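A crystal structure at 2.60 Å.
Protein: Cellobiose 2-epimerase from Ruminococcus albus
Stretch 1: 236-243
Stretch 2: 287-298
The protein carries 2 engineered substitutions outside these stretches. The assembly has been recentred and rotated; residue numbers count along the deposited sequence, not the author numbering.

Stretch 1, residues 236-243: GDIHSYGH
Stretch 2 287-298: ALNNERDKNEID

Strand 238-240 runs antiparallel to strand 291-293, their axes 175° apart and 4.7 Å at closest approach. The register pairs Ile238 with Asp293 (CA-CA 4.5 Å), His239 with Arg292 (5.0 Å) and Ser240 with Glu291 (4.5 Å). His239 (phi/psi -113/107) and Arg292 (-105/125) form the hydrogen-bonded pair: His239 N donates to Arg292 O at 2.7 Å, and Arg292 N to His239 O at 2.9 Å. Lys294 N extends the ladder to Asp237 O (2.9 Å, 172°). Asp293 to Glu296 is a type II' turn, with Lys294 at 50/-109 and Asn295 at -90/0; it returns the chain into strand 296-298, and Asp298 N donates to Glu291 O at 2.8 Å. At the other end, Ser240 (-94/97) caps the helix begun by Tyr241 (-51/-39), whose N makes a weak bond to Asn290 O (3.2 Å, 125°).

The Arg292 side chain (t, t, p, chi4 77°) curls back along the sheet face it shares with His239. There its guanidinium meets Asp237 (chi1 t) edge-on in a two-pronged salt bridge, NH1 to OD1 at 3.0 Å and NH2 to OD2 at 2.8 Å; NH1 also donates to Lys294 O at 2.7 Å, tying the charge pair to the turn. On the face of Ile238, Ser240 and Glu291, buried Ile238 (m, t) brings CG1 to 4.0 Å from Asp293 CG.

Tyr241 (chi1 m, chi2 -43°) has the largest covered area, 121 Å² of the 623 Å² total summed over both sides. Its CB packs 4.0 Å from Leu288 CD1, its ring edge meets Asn289 O (3.3 Å from CD2), and its OH lies 3.4 Å from Ile297 CD1. The long aromatic side chain thus spans several residues. Water 2 accepts from Gly242 N (2.7 Å) and donates to Asn290 O (2.6 Å), bridging the helix start to the loop.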

ATOM      1  N   GLY A 236     -12.963 -13.465 -13.461  1.00 41.86           N
ATOM      2  CA  GLY A 236     -13.686 -12.206 -13.478  1.00 40.51           C
ATOM      3  C   GLY A 236     -13.131 -11.263 -14.534  1.00 46.67           C
ATOM      4  O   GLY A 236     -12.297 -11.646 -15.365  1.00 45.56           O
ATOM      5  N   ASP A 237     -13.582 -10.017 -14.505  1.00 44.42           N
ATOM      6  CA  ASP A 237     -13.123  -9.043 -15.476  1.00 40.28           C
ATOM      7  C   ASP A 237     -13.064  -7.667 -14.827  1.00 45.44           C
ATOM      8  O   ASP A 237     -13.936  -6.824 -15.042  1.00 45.05           O
ATOM      9  CB  ASP A 237     -14.071  -9.026 -16.669  1.00 46.61           C
ATOM     10  CG  ASP A 237     -13.666  -8.015 -17.736  1.00 51.66           C
ATOM     11  OD1 ASP A 237     -14.534  -7.708 -18.586  1.00 49.96           O
ATOM     12  OD2 ASP A 237     -12.501  -7.535 -17.718  1.00 43.87           O
ATOM     13  N   ILE A 238     -12.034  -7.446 -14.021  1.00 44.51           N
ATOM     14  CA  ILE A 238     -11.940  -6.221 -13.251  1.00 37.91           C
ATOM     15  C   ILE A 238     -10.735  -5.398 -13.683  1.00 40.67           C
ATOM     16  O   ILE A 238      -9.632  -5.915 -13.849  1.00 39.88           O
ATOM     17  CB  ILE A 238     -11.907  -6.512 -11.743  1.00 36.58           C
ATOM     18  CG1 ILE A 238     -13.251  -7.085 -11.308  1.00 39.05           C
ATOM     19  CG2 ILE A 238     -11.610  -5.253 -10.952  1.00 37.56           C
ATOM     20  CD1 ILE A 238     -13.188  -7.762  -9.986  1.00 52.78           C
ATOM     21  N   HIS A 239     -10.963  -4.112 -13.903  1.00 39.18           N
ATOM     22  CA  HIS A 239      -9.858  -3.196 -14.081  1.00 38.86           C
ATOM     23  C   HIS A 239      -9.831  -2.223 -12.900  1.00 37.56           C
ATOM     24  O   HIS A 239     -10.703  -1.353 -12.765  1.00 39.28           O
ATOM     25  CB  HIS A 239      -9.953  -2.470 -15.420  1.00 36.10           C
ATOM     26  CG  HIS A 239      -8.693  -1.758 -15.796  1.00 41.30           C
ATOM     27  ND1 HIS A 239      -8.468  -1.245 -17.052  1.00 41.95           N
ATOM     28  CD2 HIS A 239      -7.582  -1.474 -15.071  1.00 39.22           C
ATOM     29  CE1 HIS A 239      -7.276  -0.676 -17.090  1.00 42.03           C
ATOM     30  NE2 HIS A 239      -6.720  -0.799 -15.898  1.00 41.12           N
ATOM     31  N   SER A 240      -8.855  -2.403 -12.019  1.00 35.78           N
ATOM     32  CA  SER A 240      -8.713  -1.520 -10.869  1.00 35.05           C
ATOM     33  C   SER A 240      -7.738  -0.401 -11.211  1.00 34.58           C
ATOM     34  O   SER A 240      -6.520  -0.567 -11.153  1.00 36.16           O
ATOM     35  CB  SER A 240      -8.278  -2.301  -9.627  1.00 36.03           C
ATOM     36  OG  SER A 240      -7.844  -1.446  -8.582  1.00 34.76           O
ATOM     37  N   TYR A 241      -8.296   0.737 -11.602  1.00 34.56           N
ATOM     38  CA  TYR A 241      -7.506   1.910 -11.956  1.00 41.46           C
ATOM     39  C   TYR A 241      -6.463   2.295 -10.886  1.00 37.73           C
ATOM     40  O   TYR A 241      -5.340   2.718 -11.211  1.00 36.80           O
ATOM     41  CB  TYR A 241      -8.435   3.095 -12.197  1.00 37.48           C
ATOM     42  CG  TYR A 241      -9.535   2.844 -13.203  1.00 40.29           C
ATOM     43  CD1 TYR A 241      -9.281   2.162 -14.391  1.00 40.55           C
ATOM     44  CD2 TYR A 241     -10.834   3.305 -12.972  1.00 37.57           C
ATOM     45  CE1 TYR A 241     -10.283   1.942 -15.321  1.00 38.24           C
ATOM     46  CE2 TYR A 241     -11.844   3.088 -13.890  1.00 38.54           C
ATOM     47  CZ  TYR A 241     -11.563   2.411 -15.065  1.00 41.59           C
ATOM     48  OH  TYR A 241     -12.570   2.214 -15.980  1.00 39.76           O
ATOM     49  N   GLY A 242      -6.852   2.174  -9.620  1.00 36.05           N
ATOM     50  CA  GLY A 242      -5.988   2.507  -8.504  1.00 34.66           C
ATOM     51  C   GLY A 242      -4.724   1.674  -8.480  1.00 34.54           C
ATOM     52  O   GLY A 242      -3.614   2.207  -8.421  1.00 36.82           O
ATOM     53  N   HIS A 243      -4.879   0.358  -8.532  1.00 36.07           N
ATOM     54  CA  HIS A 243      -3.709  -0.516  -8.576  1.00 34.70           C
ATOM     55  C   HIS A 243      -2.851  -0.280  -9.810  1.00 37.76           C
ATOM     56  O   HIS A 243      -1.638  -0.415  -9.761  1.00 39.95           O
ATOM     57  CB  HIS A 243      -4.109  -1.974  -8.474  1.00 30.83           C
ATOM     58  CG  HIS A 243      -4.619  -2.356  -7.126  1.00 36.68           C
ATOM     59  ND1 HIS A 243      -5.956  -2.560  -6.862  1.00 42.17           N
ATOM     60  CD2 HIS A 243      -3.970  -2.572  -5.957  1.00 36.21           C
ATOM     61  CE1 HIS A 243      -6.109  -2.893  -5.595  1.00 37.52           C
ATOM     62  NE2 HIS A 243      -4.922  -2.902  -5.021  1.00 42.67           N
ATOM     63  N   ALA A 287     -10.768  13.925 -11.190  1.00 42.84           N
ATOM     64  CA  ALA A 287     -10.442  12.921 -10.175  1.00 38.53           C
ATOM     65  C   ALA A 287     -10.429  11.528 -10.819  1.00 45.23           C
ATOM     66  O   ALA A 287     -10.947  11.332 -11.930  1.00 42.57           O
ATOM     67  CB  ALA A 287     -11.414  12.981  -8.989  1.00 35.96           C
ATOM     68  N   LEU A 288      -9.808  10.574 -10.132  1.00 42.72           N
ATOM     69  CA  LEU A 288      -9.664   9.225 -10.655  1.00 36.65           C
ATOM     70  C   LEU A 288     -10.874   8.373 -10.286  1.00 39.17           C
ATOM     71  O   LEU A 288     -11.264   8.294  -9.111  1.00 38.46           O
ATOM     72  CB  LEU A 288      -8.403   8.593 -10.076  1.00 34.72           C
ATOM     73  CG  LEU A 288      -7.248   8.182 -10.989  1.00 42.75           C
ATOM     74  CD1 LEU A 288      -7.156   6.663 -11.069  1.00 41.30           C
ATOM     75  CD2 LEU A 288      -7.321   8.807 -12.379  1.00 39.79           C
ATOM     76  N   ASN A 289     -11.471   7.729 -11.280  1.00 37.27           N
ATOM     77  CA  ASN A 289     -12.459   6.703 -10.988  1.00 34.83           C
ATOM     78  C   ASN A 289     -11.831   5.484 -10.313  1.00 38.07           C
ATOM     79  O   ASN A 289     -10.615   5.287 -10.353  1.00 38.47           O
ATOM     80  CB  ASN A 289     -13.199   6.279 -12.258  1.00 38.74           C
ATOM     81  CG  ASN A 289     -14.046   7.392 -12.829  1.00 42.91           C
ATOM     82  OD1 ASN A 289     -14.523   8.268 -12.100  1.00 41.38           O
ATOM     83  ND2 ASN A 289     -14.224   7.378 -14.142  1.00 39.05           N
ATOM     84  N   ASN A 290     -12.680   4.664  -9.706  1.00 38.31           N
ATOM     85  CA  ASN A 290     -12.244   3.478  -8.977  1.00 37.69           C
ATOM     86  C   ASN A 290     -11.900   2.282  -9.875  1.00 38.21           C
ATOM     87  O   ASN A 290     -10.745   1.842  -9.940  1.00 35.88           O
ATOM     88  CB  ASN A 290     -13.324   3.090  -7.960  1.00 38.82           C
ATOM     89  CG  ASN A 290     -12.847   2.065  -6.962  1.00 39.64           C
ATOM     90  OD1 ASN A 290     -11.664   2.033  -6.592  1.00 40.80           O
ATOM     91  ND2 ASN A 290     -13.769   1.209  -6.515  1.00 33.87           N
ATOM     92  N   GLU A 291     -12.900   1.757 -10.574  1.00 36.55           N
ATOM     93  CA  GLU A 291     -12.698   0.529 -11.335  1.00 40.94           C
ATOM     94  C   GLU A 291     -13.749   0.297 -12.409  1.00 41.07           C
ATOM     95  O   GLU A 291     -14.845   0.846 -12.361  1.00 36.53           O
ATOM     96  CB  GLU A 291     -12.706  -0.665 -10.375  1.00 38.85           C
ATOM     97  CG  GLU A 291     -13.982  -0.722  -9.535  1.00 47.00           C
ATOM     98  CD  GLU A 291     -14.160  -2.030  -8.779  1.00 58.11           C
ATOM     99  OE1 GLU A 291     -15.318  -2.521  -8.699  1.00 68.51           O
ATOM    100  OE2 GLU A 291     -13.152  -2.562  -8.261  1.00 51.76           O
ATOM    101  N   ARG A 292     -13.400  -0.539 -13.376  1.00 38.96           N
ATOM    102  CA  ARG A 292     -14.413  -1.163 -14.199  1.00 37.38           C
ATOM    103  C   ARG A 292     -14.569  -2.622 -13.775  1.00 37.82           C
ATOM    104  O   ARG A 292     -13.588  -3.360 -13.724  1.00 40.95           O
ATOM    105  CB  ARG A 292     -14.054  -1.088 -15.678  1.00 36.49           C
ATOM    106  CG  ARG A 292     -14.958  -1.961 -16.560  1.00 35.88           C
ATOM    107  CD  ARG A 292     -14.486  -1.962 -17.986  1.00 37.18           C
ATOM    108  NE  ARG A 292     -13.302  -2.791 -18.151  1.00 33.58           N
ATOM    109  CZ  ARG A 292     -13.348  -4.114 -18.191  1.00 39.17           C
ATOM    110  NH1 ARG A 292     -14.520  -4.729 -18.075  1.00 44.59           N
ATOM    111  NH2 ARG A 292     -12.241  -4.821 -18.357  1.00 38.58           N
ATOM    112  N   ASP A 293     -15.791  -3.029 -13.448  1.00 38.15           N
ATOM    113  CA  ASP A 293     -16.113  -4.445 -13.245  1.00 40.07           C
ATOM    114  C   ASP A 293     -17.063  -4.864 -14.378  1.00 41.49           C
ATOM    115  O   ASP A 293     -18.257  -4.494 -14.386  1.00 37.51           O
ATOM    116  CB  ASP A 293     -16.749  -4.658 -11.866  1.00 35.26           C
ATOM    117  CG  ASP A 293     -17.102  -6.117 -11.580  1.00 45.35           C
ATOM    118  OD1 ASP A 293     -17.072  -6.972 -12.503  1.00 48.17           O
ATOM    119  OD2 ASP A 293     -17.431  -6.407 -10.406  1.00 52.92           O
ATOM    120  N   LYS A 294     -16.516  -5.618 -15.337  1.00 38.39           N
ATOM    121  CA  LYS A 294     -17.222  -5.959 -16.582  1.00 41.29           C
ATOM    122  C   LYS A 294     -17.829  -4.743 -17.295  1.00 40.95           C
ATOM    123  O   LYS A 294     -17.102  -3.918 -17.849  1.00 41.42           O
ATOM    124  CB  LYS A 294     -18.287  -7.027 -16.337  1.00 37.61           C
ATOM    125  CG  LYS A 294     -17.692  -8.383 -16.062  1.00 45.41           C
ATOM    126  CD  LYS A 294     -18.723  -9.365 -15.526  1.00 43.73           C
ATOM    127  CE  LYS A 294     -18.096 -10.741 -15.384  1.00 43.00           C
ATOM    128  NZ  LYS A 294     -18.780 -11.560 -14.354  1.00 66.43           N
ATOM    129  N   ASN A 295     -19.157  -4.640 -17.266  1.00 38.34           N
ATOM    130  CA  ASN A 295     -19.894  -3.619 -18.009  1.00 39.77           C
ATOM    131  C   ASN A 295     -20.119  -2.310 -17.250  1.00 44.55           C
ATOM    132  O   ASN A 295     -20.739  -1.387 -17.782  1.00 42.58           O
ATOM    133  CB  ASN A 295     -21.259  -4.170 -18.446  1.00 37.74           C
ATOM    134  CG  ASN A 295     -22.116  -4.646 -17.266  1.00 39.80           C
ATOM    135  OD1 ASN A 295     -21.593  -5.069 -16.244  1.00 40.11           O
ATOM    136  ND2 ASN A 295     -23.439  -4.606 -17.428  1.00 41.25           N
ATOM    137  N   GLU A 296     -19.626  -2.231 -16.015  1.00 39.26           N
ATOM    138  CA  GLU A 296     -19.956  -1.109 -15.133  1.00 40.46           C
ATOM    139  C   GLU A 296     -18.723  -0.370 -14.605  1.00 40.45           C
ATOM    140  O   GLU A 296     -17.734  -0.986 -14.211  1.00 41.65           O
ATOM    141  CB  GLU A 296     -20.818  -1.590 -13.963  1.00 32.78           C
ATOM    142  CG  GLU A 296     -22.030  -2.343 -14.429  1.00 39.12           C
ATOM    143  CD  GLU A 296     -22.898  -2.858 -13.300  1.00 50.59           C
ATOM    144  OE1 GLU A 296     -23.443  -3.989 -13.443  1.00 47.89           O
ATOM    145  OE2 GLU A 296     -23.045  -2.132 -12.286  1.00 46.11           O
ATOM    146  N   ILE A 297     -18.792   0.955 -14.608  1.00 37.00           N
ATOM    147  CA  ILE A 297     -17.735   1.782 -14.054  1.00 36.88           C
ATOM    148  C   ILE A 297     -18.163   2.271 -12.673  1.00 38.83           C
ATOM    149  O   ILE A 297     -19.266   2.810 -12.511  1.00 40.23           O
ATOM    150  CB  ILE A 297     -17.466   2.993 -14.954  1.00 39.53           C
ATOM    151  CG1 ILE A 297     -17.228   2.549 -16.400  1.00 35.07           C
ATOM    152  CG2 ILE A 297     -16.311   3.841 -14.414  1.00 35.88           C
ATOM    153  CD1 ILE A 297     -15.871   1.962 -16.649  1.00 33.98           C
ATOM    154  N   ASP A 298     -17.308   2.049 -11.676  1.00 34.22           N
ATOM    155  CA  ASP A 298     -17.502   2.616 -10.359  1.00 30.63           C
ATOM    156  C   ASP A 298     -16.731   3.919 -10.275  1.00 35.56           C
ATOM    157  O   ASP A 298     -15.515   3.919 -10.158  1.00 38.03           O
ATOM    158  CB  ASP A 298     -16.999   1.667  -9.283  1.00 35.73           C
ATOM    159  CG  ASP A 298     -17.242   2.203  -7.872  1.00 44.31           C
ATOM    160  OD1 ASP A 298     -17.846   3.297  -7.734  1.00 41.85           O
ATOM    161  OD2 ASP A 298     -16.838   1.529  -6.895  1.00 48.55           O
TER
HETATM  162  O   HOH W   1     -15.986  -9.434 -12.629  1.00 48.13           O
HETATM  163  O   HOH W   2      -8.931   1.244  -8.178  1.00 37.86           O
HETATM  164  O   HOH W   3     -13.133   5.232 -16.226  1.00 36.65           O